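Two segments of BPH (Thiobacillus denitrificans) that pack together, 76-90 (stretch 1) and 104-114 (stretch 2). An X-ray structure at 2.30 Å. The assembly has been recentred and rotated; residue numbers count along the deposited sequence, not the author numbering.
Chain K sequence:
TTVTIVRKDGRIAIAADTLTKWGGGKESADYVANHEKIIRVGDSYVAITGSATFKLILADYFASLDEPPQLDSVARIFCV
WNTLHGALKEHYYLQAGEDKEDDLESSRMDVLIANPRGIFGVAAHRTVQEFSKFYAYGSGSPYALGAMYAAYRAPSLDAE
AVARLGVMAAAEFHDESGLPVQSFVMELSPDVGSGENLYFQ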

# COMPACT_ATOMS: atom_id res chain seq x y z
N ARG K 76 -19.67 -30.44 26.37
CA ARG K 76 -20.99 -30.33 25.74
C ARG K 76 -21.20 -28.96 25.13
O ARG K 76 -21.81 -28.84 24.08
CB ARG K 76 -22.10 -30.62 26.75
CG ARG K 76 -22.25 -32.09 27.06
CD ARG K 76 -23.25 -32.32 28.19
NE ARG K 76 -23.26 -33.71 28.64
CZ ARG K 76 -23.96 -34.16 29.69
NH1 ARG K 76 -24.69 -33.33 30.42
NH2 ARG K 76 -23.90 -35.45 30.01
N ILE K 77 -20.72 -27.93 25.80
CA ILE K 77 -20.85 -26.57 25.29
C ILE K 77 -19.97 -26.41 24.06
O ILE K 77 -20.39 -25.81 23.07
CB ILE K 77 -20.48 -25.51 26.36
CG1 ILE K 77 -21.50 -25.56 27.51
CG2 ILE K 77 -20.44 -24.11 25.75
CD1 ILE K 77 -21.01 -24.91 28.78
N PHE K 78 -18.77 -26.95 24.09
CA PHE K 78 -17.90 -26.83 22.93
C PHE K 78 -18.52 -27.45 21.68
O PHE K 78 -18.49 -26.89 20.60
CB PHE K 78 -16.54 -27.49 23.16
CG PHE K 78 -15.74 -27.58 21.92
CD1 PHE K 78 -15.23 -26.42 21.35
CD2 PHE K 78 -15.59 -28.77 21.25
CE1 PHE K 78 -14.53 -26.46 20.16
CE2 PHE K 78 -14.90 -28.83 20.07
CZ PHE K 78 -14.36 -27.67 19.52
N CYS K 79 -19.08 -28.64 21.86
CA CYS K 79 -19.72 -29.38 20.80
C CYS K 79 -20.90 -28.62 20.18
O CYS K 79 -21.05 -28.56 18.95
CB CYS K 79 -20.18 -30.71 21.39
SG CYS K 79 -20.98 -31.80 20.24
N VAL K 80 -21.73 -28.03 21.04
CA VAL K 80 -22.86 -27.21 20.59
C VAL K 80 -22.37 -25.95 19.84
O VAL K 80 -22.85 -25.65 18.73
CB VAL K 80 -23.74 -26.80 21.79
CG1 VAL K 80 -24.73 -25.70 21.43
CG2 VAL K 80 -24.48 -28.01 22.34
N TRP K 81 -21.42 -25.23 20.44
CA TRP K 81 -20.89 -24.01 19.81
C TRP K 81 -20.18 -24.30 18.50
O TRP K 81 -20.28 -23.51 17.56
CB TRP K 81 -20.00 -23.20 20.75
CG TRP K 81 -20.65 -21.92 21.13
CD1 TRP K 81 -20.23 -20.68 20.81
CD2 TRP K 81 -21.87 -21.77 21.86
NE1 TRP K 81 -21.10 -19.74 21.31
CE2 TRP K 81 -22.12 -20.38 21.96
CE3 TRP K 81 -22.78 -22.66 22.44
CZ2 TRP K 81 -23.23 -19.87 22.62
CZ3 TRP K 81 -23.89 -22.15 23.10
CH2 TRP K 81 -24.11 -20.76 23.18
N ASN K 82 -19.49 -25.43 18.41
CA ASN K 82 -18.83 -25.78 17.16
C ASN K 82 -19.83 -26.04 16.05
O ASN K 82 -19.63 -25.61 14.93
CB ASN K 82 -17.91 -26.98 17.33
CG ASN K 82 -16.90 -27.09 16.20
OD1 ASN K 82 -16.01 -26.24 16.07
ND2 ASN K 82 -17.03 -28.12 15.39
N THR K 83 -20.91 -26.76 16.36
CA THR K 83 -22.02 -26.97 15.42
C THR K 83 -22.72 -25.63 15.11
O THR K 83 -22.97 -25.33 13.96
CB THR K 83 -23.04 -27.99 15.98
OG1 THR K 83 -22.41 -29.27 16.10
CG2 THR K 83 -24.27 -28.13 15.09
N LEU K 84 -23.02 -24.84 16.14
CA LEU K 84 -23.60 -23.51 15.94
C LEU K 84 -22.82 -22.70 14.93
O LEU K 84 -23.41 -22.07 14.05
CB LEU K 84 -23.67 -22.73 17.25
CG LEU K 84 -23.94 -21.21 17.16
CD1 LEU K 84 -25.31 -20.94 16.57
CD2 LEU K 84 -23.84 -20.58 18.52
N HIS K 85 -21.49 -22.70 15.05
CA HIS K 85 -20.65 -21.87 14.18
C HIS K 85 -20.86 -22.19 12.70
O HIS K 85 -20.87 -21.29 11.84
CB HIS K 85 -19.18 -22.01 14.53
CG HIS K 85 -18.29 -21.14 13.71
ND1 HIS K 85 -18.17 -19.79 13.95
CD2 HIS K 85 -17.53 -21.40 12.62
CE1 HIS K 85 -17.36 -19.26 13.05
NE2 HIS K 85 -16.95 -20.22 12.24
N GLY K 86 -21.04 -23.48 12.40
CA GLY K 86 -21.32 -23.95 11.05
C GLY K 86 -22.67 -23.47 10.56
O GLY K 86 -22.84 -23.22 9.37
N ALA K 87 -23.63 -23.34 11.47
CA ALA K 87 -24.93 -22.76 11.14
C ALA K 87 -24.86 -21.24 10.98
O ALA K 87 -25.56 -20.68 10.14
CB ALA K 87 -25.96 -23.14 12.18
N LEU K 88 -24.03 -20.56 11.78
CA LEU K 88 -23.85 -19.10 11.64
C LEU K 88 -23.35 -18.71 10.25
O LEU K 88 -23.78 -17.72 9.68
CB LEU K 88 -22.88 -18.55 12.68
CG LEU K 88 -23.36 -18.58 14.13
CD1 LEU K 88 -22.23 -18.19 15.08
CD2 LEU K 88 -24.56 -17.68 14.35
N LYS K 89 -22.42 -19.51 9.72
CA LYS K 89 -21.90 -19.29 8.38
C LYS K 89 -22.91 -19.68 7.32
O LYS K 89 -23.10 -18.96 6.35
CB LYS K 89 -20.64 -20.10 8.17
CG LYS K 89 -19.49 -19.65 9.04
CD LYS K 89 -18.32 -20.59 8.90
CE LYS K 89 -17.60 -20.41 7.57
NZ LYS K 89 -16.48 -21.39 7.45
N GLU K 90 -23.55 -20.83 7.50
CA GLU K 90 -24.41 -21.40 6.47
C GLU K 90 -25.77 -20.73 6.33
O GLU K 90 -26.24 -20.54 5.22
CB GLU K 90 -24.61 -22.89 6.71
CG GLU K 90 -25.22 -23.59 5.50
CD GLU K 90 -25.71 -24.99 5.81
OE1 GLU K 90 -25.44 -25.48 6.93
OE2 GLU K 90 -26.36 -25.59 4.92
N LEU K 104 -8.19 -19.63 14.71
CA LEU K 104 -9.47 -20.21 14.33
C LEU K 104 -10.43 -19.13 13.84
O LEU K 104 -10.18 -17.93 14.00
CB LEU K 104 -10.09 -20.92 15.53
CG LEU K 104 -9.26 -22.04 16.16
CD1 LEU K 104 -9.67 -22.27 17.61
CD2 LEU K 104 -9.38 -23.32 15.36
N GLU K 105 -11.54 -19.57 13.24
CA GLU K 105 -12.59 -18.65 12.82
C GLU K 105 -13.28 -18.10 14.06
O GLU K 105 -13.55 -18.84 15.01
CB GLU K 105 -13.60 -19.33 11.89
CG GLU K 105 -13.10 -19.54 10.46
CD GLU K 105 -14.11 -20.26 9.57
OE1 GLU K 105 -15.32 -20.25 9.89
OE2 GLU K 105 -13.72 -20.84 8.53
N SER K 106 -13.53 -16.80 14.07
CA SER K 106 -14.30 -16.16 15.12
C SER K 106 -15.79 -16.43 14.89
O SER K 106 -16.26 -16.44 13.75
CB SER K 106 -14.04 -14.65 15.11
OG SER K 106 -14.59 -14.02 16.25
N SER K 107 -16.53 -16.65 15.96
CA SER K 107 -17.99 -16.59 15.90
C SER K 107 -18.49 -15.16 16.17
O SER K 107 -19.69 -14.90 16.11
CB SER K 107 -18.61 -17.60 16.87
OG SER K 107 -18.16 -18.92 16.58
N ARG K 108 -17.56 -14.24 16.45
CA ARG K 108 -17.83 -12.81 16.63
C ARG K 108 -18.65 -12.45 17.87
O ARG K 108 -19.04 -11.29 18.04
CB ARG K 108 -18.51 -12.21 15.40
CG ARG K 108 -17.79 -12.48 14.10
CD ARG K 108 -16.41 -11.87 14.06
NE ARG K 108 -15.97 -11.76 12.67
CZ ARG K 108 -15.94 -10.63 11.95
NH1 ARG K 108 -16.27 -9.46 12.48
NH2 ARG K 108 -15.53 -10.68 10.68
N MET K 109 -18.90 -13.42 18.75
CA MET K 109 -19.58 -13.12 19.99
C MET K 109 -18.91 -13.86 21.13
O MET K 109 -18.31 -14.91 20.94
CB MET K 109 -21.05 -13.51 19.89
CG MET K 109 -21.27 -14.87 19.29
SD MET K 109 -22.91 -15.52 19.58
CE MET K 109 -22.73 -17.12 18.81
N ASP K 110 -18.97 -13.26 22.30
CA ASP K 110 -18.55 -13.91 23.51
C ASP K 110 -19.83 -14.14 24.31
O ASP K 110 -20.72 -13.29 24.30
CB ASP K 110 -17.59 -13.01 24.27
CG ASP K 110 -16.34 -12.68 23.47
OD1 ASP K 110 -15.70 -13.61 22.93
OD2 ASP K 110 -15.97 -11.50 23.39
N VAL K 111 -19.97 -15.28 24.97
CA VAL K 111 -21.16 -15.49 25.81
C VAL K 111 -20.84 -16.05 27.18
O VAL K 111 -19.82 -16.69 27.38
CB VAL K 111 -22.22 -16.38 25.13
CG1 VAL K 111 -22.50 -15.89 23.73
CG2 VAL K 111 -21.78 -17.84 25.15
N LEU K 112 -21.73 -15.76 28.12
CA LEU K 112 -21.72 -16.41 29.42
C LEU K 112 -22.98 -17.29 29.51
O LEU K 112 -24.04 -16.92 29.01
CB LEU K 112 -21.67 -15.37 30.52
CG LEU K 112 -20.47 -14.41 30.43
CD1 LEU K 112 -20.60 -13.30 31.44
CD2 LEU K 112 -19.17 -15.16 30.64
N ILE K 113 -22.84 -18.47 30.10
CA ILE K 113 -23.92 -19.45 30.22
C ILE K 113 -24.07 -19.85 31.68
O ILE K 113 -23.17 -20.47 32.25
CB ILE K 113 -23.61 -20.71 29.41
CG1 ILE K 113 -23.50 -20.35 27.94
CG2 ILE K 113 -24.69 -21.79 29.64
CD1 ILE K 113 -22.83 -21.42 27.11
N ALA K 114 -25.20 -19.49 32.27
CA ALA K 114 -25.51 -19.83 33.65
C ALA K 114 -26.54 -20.95 33.67
O ALA K 114 -27.58 -20.85 33.04
CB ALA K 114 -26.05 -18.62 34.38
O HOH W 1 -19.43 -17.44 21.44

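Stretch 2 runs roughly against the direction of the helix formed by stretch 1, so its early residues meet the helix's later turns. Glu105 points toward the helix and offers its carboxylate to two partners, His85 and Lys89. Its OE1 accepts a hydrogen bond from His85 NE2 at 2.9 Å. The same carboxylate forms a salt bridge with Lys89, with NZ 2.9 Å from Glu105 OE1 and 3.0 Å from Glu105 OE2. Lys89 can reach it from one turn beyond His85 because its chain is long, and it stays exposed.

Ser106 turns its side chain away, but its O lies 3.1 Å from His85 CE1, at the ring edge. Ser107 OG hydrogen-bonds His85 ND1 at 2.8 Å. The buried imidazole thus has both nitrogens paired, which suits histidine to this place.

Beyond Arg108 the direct side-chain contacts are apolar. The slender, unbranched Met109 side chain extends to the helix, where CE lies 3.6 Å from Leu84 CD2 and 3.9 Å from Leu88 CD1. A water accepts from Trp81 NE1 and donates to Met109 O, both at 2.8 Å, satisfying the buried indole.

Asp110 points away. Val111 and Ile113, buried at alternate strand positions, point branched apolar side chains toward the helix. Val111 CG2 packs 3.6 Å from Trp81 CZ2. Ile113 CD1 lies 3.8 Å from Ile77 CG2 and 4.2 Å from Trp81 CH2.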